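Local coordinates for protein putative hyaluronoglucosaminidase (Clostridium perfringens, PDB 6PWI) that probably acts as a secreted, cell-wall-attached hexosaminidase of glycoside hydrolase family 84, of which this chain holds the catalytic barrel and its flanking domains, at residues Q178-I183 / Y442-A447; F206-Y211 / V434-I439; R554-S559 / P615-L620; I561-S566 / K622-N627. All coordinates share one frame; numbering follows the deposited sequence.

Interaction 1. Residues Q178-I183 / Y442-A447; sequences QWRGFI and YGWNRA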
loop_
_atom_site.group_PDB
_atom_site.type_symbol
_atom_site.label_atom_id
_atom_site.label_comp_id
_atom_site.label_asym_id
_atom_site.label_seq_id
_atom_site.Cartn_x
_atom_site.Cartn_y
_atom_site.Cartn_z
ATOM N N GLN A 178 2.594 9.906 -10.630
ATOM C CA GLN A 178 4.047 9.896 -10.670
ATOM C C GLN A 178 4.595 8.994 -9.556
ATOM O O GLN A 178 5.475 8.177 -9.813
ATOM C CB GLN A 178 4.560 11.338 -10.636
ATOM C CG GLN A 178 6.077 11.484 -10.652
ATOM C CD GLN A 178 6.570 12.873 -10.305
ATOM O OE1 GLN A 178 5.822 13.749 -9.867
ATOM N NE2 GLN A 178 7.863 13.091 -10.487
ATOM N N TRP A 179 4.062 9.119 -8.331
ATOM C CA TRP A 179 4.552 8.360 -7.186
ATOM C C TRP A 179 3.457 7.465 -6.616
ATOM O O TRP A 179 2.322 7.898 -6.442
ATOM C CB TRP A 179 5.142 9.270 -6.099
ATOM C CG TRP A 179 6.151 10.242 -6.624
ATOM C CD1 TRP A 179 6.030 11.599 -6.626
ATOM C CD2 TRP A 179 7.407 9.945 -7.274
ATOM N NE1 TRP A 179 7.127 12.169 -7.214
ATOM C CE2 TRP A 179 7.992 11.182 -7.624
ATOM C CE3 TRP A 179 8.105 8.770 -7.596
ATOM C CZ2 TRP A 179 9.230 11.269 -8.274
ATOM C CZ3 TRP A 179 9.329 8.856 -8.231
ATOM C CH2 TRP A 179 9.881 10.092 -8.574
ATOM N N ARG A 180 3.830 6.211 -6.331
ATOM C CA ARG A 180 2.954 5.217 -5.736
ATOM C C ARG A 180 3.749 4.418 -4.706
ATOM O O ARG A 180 4.753 3.788 -5.038
ATOM C CB ARG A 180 2.418 4.266 -6.808
ATOM C CG ARG A 180 1.833 4.951 -8.035
ATOM C CD ARG A 180 1.651 4.017 -9.218
ATOM N NE ARG A 180 2.874 3.367 -9.691
ATOM C CZ ARG A 180 3.799 3.936 -10.469
ATOM N NH1 ARG A 180 3.655 5.190 -10.868
ATOM N NH2 ARG A 180 4.865 3.248 -10.846
ATOM N N GLY A 181 3.306 4.454 -3.447
ATOM C CA GLY A 181 3.949 3.626 -2.446
ATOM C C GLY A 181 3.455 3.898 -1.031
ATOM O O GLY A 181 2.296 4.244 -0.809
ATOM N N PHE A 182 4.374 3.726 -0.081
ATOM C CA PHE A 182 4.053 3.742 1.331
ATOM C C PHE A 182 5.198 4.412 2.080
ATOM O O PHE A 182 6.350 4.352 1.656
ATOM C CB PHE A 182 3.809 2.313 1.826
ATOM C CG PHE A 182 4.913 1.325 1.535
ATOM C CD1 PHE A 182 5.853 0.996 2.507
ATOM C CD2 PHE A 182 5.015 0.708 0.290
ATOM C CE1 PHE A 182 6.862 0.078 2.242
ATOM C CE2 PHE A 182 6.031 -0.203 0.023
ATOM C CZ PHE A 182 6.953 -0.516 0.999
ATOM N N ILE A 183 4.847 5.045 3.201
ATOM C CA ILE A 183 5.780 5.753 4.058
ATOM C C ILE A 183 5.653 5.189 5.468
ATOM O O ILE A 183 4.548 5.094 6.000
ATOM C CB ILE A 183 5.487 7.267 4.045
ATOM C CG1 ILE A 183 6.439 8.026 4.974
ATOM C CG2 ILE A 183 4.026 7.539 4.383
ATOM C CD1 ILE A 183 6.423 9.521 4.783
ATOM N N TYR A 442 -5.052 2.039 -7.126
ATOM C CA TYR A 442 -5.607 3.370 -7.295
ATOM C C TYR A 442 -4.554 4.325 -7.848
ATOM O O TYR A 442 -4.851 5.150 -8.707
ATOM C CB TYR A 442 -6.168 3.884 -5.968
ATOM C CG TYR A 442 -6.649 5.314 -5.983
ATOM C CD1 TYR A 442 -7.750 5.699 -6.735
ATOM C CD2 TYR A 442 -6.014 6.288 -5.232
ATOM C CE1 TYR A 442 -8.205 7.009 -6.744
ATOM C CE2 TYR A 442 -6.461 7.601 -5.219
ATOM C CZ TYR A 442 -7.558 7.962 -5.978
ATOM O OH TYR A 442 -7.992 9.255 -5.972
ATOM N N GLY A 443 -3.324 4.214 -7.338
ATOM C CA GLY A 443 -2.253 5.121 -7.719
ATOM C C GLY A 443 -1.899 4.989 -9.196
ATOM O O GLY A 443 -1.597 5.993 -9.846
ATOM N N TRP A 444 -1.957 3.748 -9.704
ATOM C CA TRP A 444 -1.606 3.436 -11.081
ATOM C C TRP A 444 -2.731 3.846 -12.035
ATOM O O TRP A 444 -2.488 4.590 -12.989
ATOM C CB TRP A 444 -1.232 1.955 -11.241
ATOM C CG TRP A 444 -0.831 1.599 -12.641
ATOM C CD1 TRP A 444 -1.651 1.166 -13.642
ATOM C CD2 TRP A 444 0.489 1.665 -13.213
ATOM N NE1 TRP A 444 -0.939 0.959 -14.791
ATOM C CE2 TRP A 444 0.378 1.256 -14.561
ATOM C CE3 TRP A 444 1.753 2.027 -12.724
ATOM C CZ2 TRP A 444 1.478 1.202 -15.421
ATOM C CZ3 TRP A 444 2.840 1.978 -13.574
ATOM C CH2 TRP A 444 2.703 1.567 -14.903
ATOM N N ASN A 445 -3.951 3.354 -11.757
ATOM C CA ASN A 445 -5.111 3.552 -12.613
ATOM C C ASN A 445 -6.272 4.076 -11.773
ATOM O O ASN A 445 -6.960 3.291 -11.127
ATOM C CB ASN A 445 -5.528 2.242 -13.294
ATOM C CG ASN A 445 -6.657 2.399 -14.296
ATOM O OD1 ASN A 445 -7.470 3.318 -14.199
ATOM N ND2 ASN A 445 -6.723 1.498 -15.265
ATOM N N ARG A 446 -6.506 5.393 -11.831
ATOM C CA ARG A 446 -7.478 6.037 -10.965
ATOM C C ARG A 446 -8.914 5.752 -11.400
ATOM O O ARG A 446 -9.730 5.332 -10.586
ATOM C CB ARG A 446 -7.202 7.537 -10.856
ATOM C CG ARG A 446 -6.151 7.877 -9.815
ATOM C CD ARG A 446 -5.791 9.332 -10.001
ATOM N NE ARG A 446 -4.406 9.647 -9.700
ATOM C CZ ARG A 446 -3.811 10.771 -10.097
ATOM N NH1 ARG A 446 -4.493 11.652 -10.816
ATOM N NH2 ARG A 446 -2.544 11.008 -9.783
ATOM N N ALA A 447 -9.236 6.003 -12.671
ATOM C CA ALA A 447 -10.625 5.945 -13.104
ATOM C C ALA A 447 -11.195 4.536 -12.942
ATOM O O ALA A 447 -12.365 4.384 -12.591
ATOM C CB ALA A 447 -10.770 6.450 -14.518
#
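At the start of the first strand of the parallel (beta/alpha)8 barrel, R180 meets G443 and W444, the last turn of helix 433-444, which follows the eighth strand. The backbones approach closest at R180 and G443, whose CA atoms are 5.6 Å apart. R180 reaches the helix end with its aliphatic part first: CD lies 3.7 Å from G443 C, and CG passes beside the same peptide. A bend at chi3 (-59°) then turns the head toward the indole. NE sits 3.5 Å from W444 CE3, and NH2 is 3.6 Å from W444 CZ3. The six-membered edge of the indole thus lies over one face of the guanidinium, and the two planes stand 90° apart; this is an edge approach, not a stack over the indole face. With CG anti to the backbone N (chi1 -179°), the indole is carried to the R180 side.

No hydrogen bond crosses between the segments, and the polar ends find partners around them. R180 NH1 forms a salt bridge with D126 and NH2 bonds to K207 O, while W444 NE1 bonds to D173 OD1. D126 and D173 belong to the N-terminal region with the mixed sheet, so the buried charge and the indole both tie the barrel to that domain. Strand 179-184 pairs with strand 418-423 to close the barrel, and helix 433-444 packs beside that seam, as in a TIM barrel.

Interaction 2. Residues F206-Y211 / V434-I439; sequences FKMNSY and VALFAI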
loop_
_atom_site.group_PDB
_atom_site.type_symbol
_atom_site.label_atom_id
_atom_site.label_comp_id
_atom_site.label_asym_id
_atom_site.label_seq_id
_atom_site.Cartn_x
_atom_site.Cartn_y
_atom_site.Cartn_z
ATOM N N PHE A 206 3.148 -4.837 -7.567
ATOM C CA PHE A 206 2.003 -4.050 -8.010
ATOM C C PHE A 206 2.436 -2.672 -8.519
ATOM O O PHE A 206 1.639 -1.736 -8.560
ATOM C CB PHE A 206 0.874 -4.099 -6.972
ATOM C CG PHE A 206 0.506 -5.510 -6.595
ATOM C CD1 PHE A 206 -0.188 -6.327 -7.479
ATOM C CD2 PHE A 206 0.905 -6.044 -5.376
ATOM C CE1 PHE A 206 -0.489 -7.639 -7.144
ATOM C CE2 PHE A 206 0.610 -7.359 -5.045
ATOM C CZ PHE A 206 -0.086 -8.154 -5.931
ATOM N N LYS A 207 3.706 -2.573 -8.935
ATOM C CA LYS A 207 4.225 -1.441 -9.693
ATOM C C LYS A 207 4.383 -0.198 -8.816
ATOM O O LYS A 207 4.406 0.919 -9.329
ATOM C CB LYS A 207 3.350 -1.149 -10.917
ATOM C CG LYS A 207 3.150 -2.318 -11.874
ATOM C CD LYS A 207 2.519 -1.885 -13.180
ATOM C CE LYS A 207 2.453 -2.979 -14.222
ATOM N NZ LYS A 207 1.449 -4.009 -13.872
ATOM N N MET A 208 4.503 -0.390 -7.496
ATOM C CA MET A 208 4.842 0.705 -6.601
ATOM C C MET A 208 6.300 1.104 -6.828
ATOM O O MET A 208 7.112 0.269 -7.227
ATOM C CB MET A 208 4.627 0.312 -5.136
ATOM C CG MET A 208 3.163 0.321 -4.742
ATOM S SD MET A 208 2.892 0.043 -2.975
ATOM C CE MET A 208 1.589 1.226 -2.641
ATOM N N ASN A 209 6.627 2.379 -6.573
ATOM C CA ASN A 209 7.961 2.869 -6.884
ATOM C C ASN A 209 8.609 3.558 -5.681
ATOM O O ASN A 209 9.715 4.072 -5.807
ATOM C CB ASN A 209 7.985 3.706 -8.172
ATOM C CG ASN A 209 7.166 4.986 -8.143
ATOM O OD1 ASN A 209 6.710 5.434 -7.090
ATOM N ND2 ASN A 209 6.995 5.608 -9.301
ATOM N N SER A 210 7.937 3.556 -4.519
ATOM C CA SER A 210 8.354 4.408 -3.415
ATOM C C SER A 210 8.166 3.720 -2.070
ATOM O O SER A 210 7.057 3.317 -1.726
ATOM C CB SER A 210 7.590 5.703 -3.428
ATOM O OG SER A 210 7.922 6.470 -4.572
ATOM N N TYR A 211 9.258 3.624 -1.308
ATOM C CA TYR A 211 9.170 3.387 0.124
ATOM C C TYR A 211 9.868 4.543 0.828
ATOM O O TYR A 211 11.088 4.649 0.767
ATOM C CB TYR A 211 9.773 2.035 0.516
ATOM C CG TYR A 211 10.087 1.882 1.987
ATOM C CD1 TYR A 211 9.243 2.390 2.966
ATOM C CD2 TYR A 211 11.222 1.205 2.409
ATOM C CE1 TYR A 211 9.527 2.250 4.317
ATOM C CE2 TYR A 211 11.523 1.055 3.757
ATOM C CZ TYR A 211 10.671 1.576 4.714
ATOM O OH TYR A 211 10.953 1.427 6.039
ATOM N N VAL A 434 -2.989 -4.995 2.708
ATOM C CA VAL A 434 -4.318 -4.755 2.157
ATOM C C VAL A 434 -4.371 -3.345 1.567
ATOM O O VAL A 434 -4.793 -3.154 0.423
ATOM C CB VAL A 434 -5.425 -4.989 3.208
ATOM C CG1 VAL A 434 -6.805 -4.605 2.701
ATOM C CG2 VAL A 434 -5.428 -6.415 3.749
ATOM N N ALA A 435 -3.903 -2.364 2.344
ATOM C CA ALA A 435 -3.901 -0.979 1.902
ATOM C C ALA A 435 -2.856 -0.759 0.809
ATOM O O ALA A 435 -3.096 0.003 -0.127
ATOM C CB ALA A 435 -3.678 -0.067 3.073
ATOM N N LEU A 436 -1.703 -1.433 0.915
ATOM C CA LEU A 436 -0.676 -1.278 -0.104
ATOM C C LEU A 436 -1.265 -1.647 -1.461
ATOM O O LEU A 436 -1.088 -0.912 -2.430
ATOM C CB LEU A 436 0.556 -2.125 0.231
ATOM C CG LEU A 436 1.752 -1.357 0.796
ATOM C CD1 LEU A 436 1.459 -0.829 2.195
ATOM C CD2 LEU A 436 2.990 -2.239 0.819
ATOM N N PHE A 437 -2.000 -2.767 -1.504
ATOM C CA PHE A 437 -2.666 -3.200 -2.721
ATOM C C PHE A 437 -3.597 -2.103 -3.232
ATOM O O PHE A 437 -3.593 -1.808 -4.425
ATOM C CB PHE A 437 -3.431 -4.500 -2.484
ATOM C CG PHE A 437 -3.853 -5.215 -3.742
ATOM C CD1 PHE A 437 -3.053 -6.205 -4.297
ATOM C CD2 PHE A 437 -5.053 -4.906 -4.370
ATOM C CE1 PHE A 437 -3.453 -6.875 -5.447
ATOM C CE2 PHE A 437 -5.447 -5.573 -5.523
ATOM C CZ PHE A 437 -4.652 -6.564 -6.054
ATOM N N ALA A 438 -4.373 -1.493 -2.319
ATOM C CA ALA A 438 -5.357 -0.490 -2.694
ATOM C C ALA A 438 -4.672 0.718 -3.326
ATOM O O ALA A 438 -5.019 1.110 -4.442
ATOM C CB ALA A 438 -6.197 -0.099 -1.509
ATOM N N ILE A 439 -3.684 1.276 -2.617
ATOM C CA ILE A 439 -2.958 2.461 -3.059
ATOM C C ILE A 439 -2.221 2.187 -4.373
ATOM O O ILE A 439 -2.147 3.061 -5.231
ATOM C CB ILE A 439 -2.015 2.967 -1.947
ATOM C CG1 ILE A 439 -2.789 3.352 -0.684
ATOM C CG2 ILE A 439 -1.121 4.097 -2.431
ATOM C CD1 ILE A 439 -4.026 4.165 -0.936
#
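F206 and F437 form the close-fitting half of this contact, a T-shaped pair in which the edge of F437 points at the face of F206. The ring centroids are 4.8 Å apart and the planes are inclined at 65°. The nearest atoms are F206 CE1 and F437 CE1, at 3.5 Å, and F437 CE1 lies over the F206 ring toward its rim, with CD1 beside it. F437 carries its ring there with CG anti to the backbone N (chi1 -165°). Y461 of helix 451-462 meets both rings, edge-to-face with F206 and more nearly parallel with F437, which makes a three-ring cluster.

The M208 half buries more surface of a single residue, but its side-chain spacing is wider. M208 points toward helix 433-444, and a bend at chi3 brings its terminal methyl CE to the L436 carbonyl, 3.4 Å from O. Its apolar neighbours stand farther off: SD is 4.2 Å from L436 CG, and CE is 4.0 Å from I439 CG2. The M208 and L436 side chains cross at about a right angle, meeting through SD and CG. Neither half faces solvent, for all five touching residues are buried; F182 of the first strand packs against both M208 and L436. F202 of helix 193-204 also packs on F206 and L436. A helix-to-strand loop is thereby seated on helix 433-444, packed between the strands and surrounding helices of a (beta/alpha)8 barrel.

Interaction 3. Residues R554-S559 / P615-L620; sequences RDLAES and PFIKDL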
loop_
_atom_site.group_PDB
_atom_site.type_symbol
_atom_site.label_atom_id
_atom_site.label_comp_id
_atom_site.label_asym_id
_atom_site.label_seq_id
_atom_site.Cartn_x
_atom_site.Cartn_y
_atom_site.Cartn_z
ATOM N N ARG A 554 -12.519 -14.670 17.514
ATOM C CA ARG A 554 -12.996 -16.016 17.779
ATOM C C ARG A 554 -13.996 -15.979 18.936
ATOM O O ARG A 554 -15.090 -16.533 18.837
ATOM C CB ARG A 554 -11.835 -16.972 18.072
ATOM C CG ARG A 554 -12.269 -18.391 18.415
ATOM C CD ARG A 554 -11.142 -19.354 18.742
ATOM N NE ARG A 554 -10.074 -19.287 17.752
ATOM C CZ ARG A 554 -8.906 -18.667 17.932
ATOM N NH1 ARG A 554 -8.007 -18.652 16.961
ATOM N NH2 ARG A 554 -8.644 -18.062 19.080
ATOM N N ASP A 555 -13.620 -15.278 20.008
ATOM C CA ASP A 555 -14.457 -15.128 21.185
ATOM C C ASP A 555 -15.764 -14.407 20.839
ATOM O O ASP A 555 -16.822 -14.809 21.328
ATOM C CB ASP A 555 -13.676 -14.495 22.338
ATOM C CG ASP A 555 -12.448 -15.300 22.747
ATOM O OD1 ASP A 555 -12.408 -16.524 22.457
ATOM O OD2 ASP A 555 -11.534 -14.705 23.359
ATOM N N LEU A 556 -15.696 -13.359 19.996
ATOM C CA LEU A 556 -16.896 -12.645 19.582
ATOM C C LEU A 556 -17.841 -13.607 18.867
ATOM O O LEU A 556 -19.044 -13.572 19.107
ATOM C CB LEU A 556 -16.568 -11.465 18.658
ATOM C CG LEU A 556 -15.889 -10.229 19.252
ATOM C CD1 LEU A 556 -15.830 -9.136 18.199
ATOM C CD2 LEU A 556 -16.585 -9.714 20.502
ATOM N N ALA A 557 -17.296 -14.442 17.974
ATOM C CA ALA A 557 -18.112 -15.394 17.233
ATOM C C ALA A 557 -18.767 -16.398 18.183
ATOM O O ALA A 557 -19.945 -16.712 18.034
ATOM C CB ALA A 557 -17.298 -16.092 16.175
ATOM N N GLU A 558 -18.001 -16.888 19.167
ATOM C CA GLU A 558 -18.519 -17.850 20.124
ATOM C C GLU A 558 -19.600 -17.203 20.986
ATOM O O GLU A 558 -20.604 -17.836 21.294
ATOM C CB GLU A 558 -17.385 -18.471 20.941
ATOM C CG GLU A 558 -16.819 -19.718 20.287
ATOM C CD GLU A 558 -15.434 -20.167 20.728
ATOM O OE1 GLU A 558 -14.795 -19.448 21.534
ATOM O OE2 GLU A 558 -14.989 -21.242 20.262
ATOM N N SER A 559 -19.391 -15.936 21.355
ATOM C CA SER A 559 -20.317 -15.184 22.187
ATOM C C SER A 559 -21.640 -14.960 21.454
ATOM O O SER A 559 -22.711 -15.118 22.030
ATOM C CB SER A 559 -19.704 -13.877 22.610
ATOM O OG SER A 559 -20.625 -13.099 23.353
ATOM N N PRO A 615 -21.850 -4.299 19.203
ATOM C CA PRO A 615 -23.188 -3.755 19.451
ATOM C C PRO A 615 -24.295 -4.807 19.424
ATOM O O PRO A 615 -25.228 -4.736 20.218
ATOM C CB PRO A 615 -23.347 -2.704 18.341
ATOM C CG PRO A 615 -21.923 -2.238 18.100
ATOM C CD PRO A 615 -21.108 -3.506 18.208
ATOM N N PHE A 616 -24.165 -5.792 18.527
ATOM C CA PHE A 616 -25.139 -6.865 18.406
ATOM C C PHE A 616 -25.128 -7.734 19.664
ATOM O O PHE A 616 -26.186 -8.076 20.191
ATOM C CB PHE A 616 -24.865 -7.681 17.142
ATOM C CG PHE A 616 -25.833 -8.809 16.880
ATOM C CD1 PHE A 616 -27.201 -8.630 17.035
ATOM C CD2 PHE A 616 -25.377 -10.050 16.449
ATOM C CE1 PHE A 616 -28.085 -9.669 16.779
ATOM C CE2 PHE A 616 -26.264 -11.084 16.180
ATOM C CZ PHE A 616 -27.617 -10.894 16.350
ATOM N N ILE A 617 -23.923 -8.093 20.130
ATOM C CA ILE A 617 -23.750 -8.888 21.333
ATOM C C ILE A 617 -24.417 -8.163 22.502
ATOM O O ILE A 617 -25.056 -8.794 23.344
ATOM C CB ILE A 617 -22.252 -9.141 21.599
ATOM C CG1 ILE A 617 -21.654 -10.131 20.602
ATOM C CG2 ILE A 617 -22.005 -9.584 23.034
ATOM C CD1 ILE A 617 -20.169 -10.363 20.794
ATOM N N LYS A 618 -24.252 -6.835 22.549
ATOM C CA LYS A 618 -24.782 -6.044 23.646
ATOM C C LYS A 618 -26.307 -6.015 23.565
ATOM O O LYS A 618 -26.988 -6.154 24.580
ATOM C CB LYS A 618 -24.155 -4.647 23.654
ATOM C CG LYS A 618 -22.759 -4.590 24.257
ATOM C CD LYS A 618 -22.065 -3.277 23.996
ATOM C CE LYS A 618 -20.724 -3.155 24.688
ATOM N NZ LYS A 618 -20.089 -1.847 24.390
ATOM N N ASP A 619 -26.817 -5.853 22.339
ATOM C CA ASP A 619 -28.239 -5.847 22.051
ATOM C C ASP A 619 -28.866 -7.173 22.476
ATOM O O ASP A 619 -29.878 -7.181 23.172
ATOM C CB ASP A 619 -28.495 -5.563 20.569
ATOM C CG ASP A 619 -28.744 -4.098 20.247
ATOM O OD1 ASP A 619 -28.858 -3.291 21.204
ATOM O OD2 ASP A 619 -28.851 -3.772 19.031
ATOM N N LEU A 620 -28.270 -8.291 22.043
ATOM C CA LEU A 620 -28.806 -9.602 22.365
ATOM C C LEU A 620 -28.915 -9.755 23.878
ATOM O O LEU A 620 -29.908 -10.281 24.373
ATOM C CB LEU A 620 -27.914 -10.695 21.771
ATOM C CG LEU A 620 -28.136 -10.990 20.290
ATOM C CD1 LEU A 620 -27.014 -11.857 19.736
ATOM C CD2 LEU A 620 -29.479 -11.659 20.070
#
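Helices 540-572 and 613-623 pass each other here with S559 and I617 as the nearest backbone positions, their CA atoms 7.2 Å apart. I617 carries the contact: its CB points at the neighbouring helix, and its side chain accounts for most of the surface buried from helix 613-623. With CG1 anti to the carbonyl carbon (chi1 -72°), the chain extends to CD1, which sits 3.7 Å from L556 CD2; the two side chains cross at about a right angle. The same CD1 lies 3.8 Å from S559 OG, and the second branch, CG2, is equally 3.8 Å from that oxygen. Both branches of the isoleucine thus meet the hydroxyl from the same side. I617 also touches T560 and Y563, so it enters the space bounded by L556, S559, T560 and Y563, the i, i+3, i+4, i+7 pattern of knobs-into-holes packing. All three residues that touch across the two segments are buried.

S559 OG bonds to G585 O of helix 575-591, so the hydroxyl serves a third helix while the isoleucine meets it only by van der Waals contact. The chemistry implies apolar adhesion without hydrogen bonds between the two segments, the polar side-chain group in the contact being bonded to that third helix.

Interaction 4. Residues I561-S566 / K622-N627; sequences IAYINS and KIIGDN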
loop_
_atom_site.group_PDB
_atom_site.type_symbol
_atom_site.label_atom_id
_atom_site.label_comp_id
_atom_site.label_asym_id
_atom_site.label_seq_id
_atom_site.Cartn_x
_atom_site.Cartn_y
_atom_site.Cartn_z
ATOM N N ILE A 561 -22.873 -16.696 18.971
ATOM C CA ILE A 561 -23.516 -17.984 18.765
ATOM C C ILE A 561 -24.228 -18.418 20.049
ATOM O O ILE A 561 -25.356 -18.915 19.998
ATOM C CB ILE A 561 -22.511 -19.030 18.239
ATOM C CG1 ILE A 561 -22.048 -18.676 16.821
ATOM C CG2 ILE A 561 -23.095 -20.437 18.300
ATOM C CD1 ILE A 561 -20.896 -19.522 16.314
ATOM N N ALA A 562 -23.573 -18.214 21.197
ATOM C CA ALA A 562 -24.169 -18.576 22.472
ATOM C C ALA A 562 -25.446 -17.766 22.701
ATOM O O ALA A 562 -26.470 -18.331 23.091
ATOM C CB ALA A 562 -23.181 -18.408 23.599
ATOM N N TYR A 563 -25.388 -16.454 22.424
ATOM C CA TYR A 563 -26.532 -15.587 22.662
ATOM C C TYR A 563 -27.687 -15.956 21.733
ATOM O O TYR A 563 -28.806 -16.144 22.197
ATOM C CB TYR A 563 -26.151 -14.109 22.582
ATOM C CG TYR A 563 -25.578 -13.548 23.856
ATOM C CD1 TYR A 563 -26.275 -13.619 25.055
ATOM C CD2 TYR A 563 -24.341 -12.926 23.861
ATOM C CE1 TYR A 563 -25.754 -13.094 26.229
ATOM C CE2 TYR A 563 -23.805 -12.398 25.025
ATOM C CZ TYR A 563 -24.512 -12.481 26.211
ATOM O OH TYR A 563 -23.972 -11.961 27.350
ATOM N N ILE A 564 -27.404 -16.079 20.431
ATOM C CA ILE A 564 -28.397 -16.558 19.486
ATOM C C ILE A 564 -28.969 -17.888 19.974
ATOM O O ILE A 564 -30.173 -18.115 19.880
ATOM C CB ILE A 564 -27.832 -16.665 18.059
ATOM C CG1 ILE A 564 -27.414 -15.294 17.521
ATOM C CG2 ILE A 564 -28.843 -17.343 17.143
ATOM C CD1 ILE A 564 -26.435 -15.356 16.366
ATOM N N ASN A 565 -28.113 -18.765 20.502
ATOM C CA ASN A 565 -28.597 -20.057 20.958
ATOM C C ASN A 565 -29.559 -19.862 22.125
ATOM O O ASN A 565 -30.566 -20.552 22.211
ATOM C CB ASN A 565 -27.474 -21.056 21.249
ATOM C CG ASN A 565 -26.950 -21.737 19.999
ATOM O OD1 ASN A 565 -27.643 -21.831 18.986
ATOM N ND2 ASN A 565 -25.723 -22.226 20.062
ATOM N N SER A 566 -29.259 -18.881 22.983
ATOM C CA SER A 566 -30.066 -18.574 24.151
ATOM C C SER A 566 -31.448 -18.083 23.724
ATOM O O SER A 566 -32.456 -18.525 24.266
ATOM C CB SER A 566 -29.361 -17.566 25.011
ATOM O OG SER A 566 -30.177 -17.157 26.091
ATOM N N LYS A 622 -29.239 -7.578 26.228
ATOM C CA LYS A 622 -30.248 -6.703 26.812
ATOM C C LYS A 622 -31.654 -7.216 26.501
ATOM O O LYS A 622 -32.552 -7.091 27.325
ATOM C CB LYS A 622 -30.129 -5.279 26.267
ATOM C CG LYS A 622 -29.147 -4.374 26.995
ATOM C CD LYS A 622 -28.899 -3.065 26.255
ATOM C CE LYS A 622 -27.503 -2.505 26.464
ATOM N NZ LYS A 622 -26.978 -1.861 25.234
ATOM N N ILE A 623 -31.851 -7.770 25.304
ATOM C CA ILE A 623 -33.176 -8.166 24.865
ATOM C C ILE A 623 -33.543 -9.504 25.500
ATOM O O ILE A 623 -34.646 -9.660 26.014
ATOM C CB ILE A 623 -33.278 -8.191 23.326
ATOM C CG1 ILE A 623 -33.170 -6.782 22.734
ATOM C CG2 ILE A 623 -34.552 -8.890 22.879
ATOM C CD1 ILE A 623 -32.851 -6.752 21.253
ATOM N N ILE A 624 -32.629 -10.477 25.456
ATOM C CA ILE A 624 -32.949 -11.793 25.981
ATOM C C ILE A 624 -33.253 -11.650 27.470
ATOM O O ILE A 624 -32.480 -11.049 28.213
ATOM C CB ILE A 624 -31.814 -12.795 25.699
ATOM C CG1 ILE A 624 -31.617 -12.997 24.194
ATOM C CG2 ILE A 624 -32.062 -14.114 26.418
ATOM C CD1 ILE A 624 -30.287 -13.614 23.821
ATOM N N GLY A 625 -34.419 -12.154 27.884
ATOM C CA GLY A 625 -34.780 -12.132 29.291
ATOM C C GLY A 625 -35.502 -10.852 29.709
ATOM O O GLY A 625 -36.023 -10.775 30.817
ATOM N N ASP A 626 -35.512 -9.846 28.831
ATOM C CA ASP A 626 -36.324 -8.657 29.026
ATOM C C ASP A 626 -37.228 -8.506 27.805
ATOM O O ASP A 626 -37.299 -7.439 27.197
ATOM C CB ASP A 626 -35.438 -7.434 29.289
ATOM C CG ASP A 626 -36.064 -6.343 30.146
ATOM O OD1 ASP A 626 -35.290 -5.609 30.801
ATOM O OD2 ASP A 626 -37.312 -6.220 30.148
ATOM N N ASN A 627 -37.909 -9.604 27.451
ATOM C CA ASN A 627 -38.600 -9.709 26.175
ATOM C C ASN A 627 -39.909 -10.492 26.360
ATOM O O ASN A 627 -39.829 -11.618 26.901
ATOM C CB ASN A 627 -37.694 -10.338 25.109
ATOM C CG ASN A 627 -38.019 -9.910 23.691
ATOM O OD1 ASN A 627 -38.375 -8.757 23.446
ATOM N ND2 ASN A 627 -37.877 -10.830 22.747
#
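I624 packs by van der Waals contact against Y563 and S566 at the C-terminal end of the chain, where helix 613-623 ends against helix 540-572 in the helical bundle that follows the barrel. I624 is the first residue to leave helical angles, and the chain turns there through a type II beta turn from I623 to D626, closed by the hydrogen bond from D626 N to I623 O (3.0 Å). G625 occupies the third position of the turn with positive phi (88°), a conformation readily adopted by glycine. The turn leaves I624 facing the long helix: its CA is 7.6 Å from that of S566, and it supplies the only cross-segment contacts from its side.

The two branches of I624 divide the work. CG1 lies anti to the carbonyl carbon (chi1 -63°) and carries CD1 to the Y563 backbone, 3.4 Å from O and 4.2 Å from ring atom CD1, approaching the ring obliquely. The Y563 ring also meets Y582 edge-to-face, placing helix 575-591 beside the contact. S566 OG hydrogen-bonds to A578 O of that same helix; toward I624 it makes only van der Waals contact, with the isoleucine CG2 methyl 3.6 Å from S566 OG.

Overall arrangement
The four contacts fall into two groups. Interactions 1 and 2 share helix 433-444 and the neighbouring strands 179-184 and 210-213; their centres are 7 Å apart, and R180 O to N209 N (2.8 Å) is a probable hydrogen bond between them. Interaction 2 is nested within the loop that interaction 1 closes. Interactions 3 and 4 share helices 540-572 and 613-623, with centres 10 Å apart and their segments alternating along the chain; L620 CD1 packs on Y563 CB at 3.7 Å. Between the groups, centres are 35 to 47 Å apart, with nearest atoms at least about 18 Å away. All four lie away from D299, the predicted proton donor.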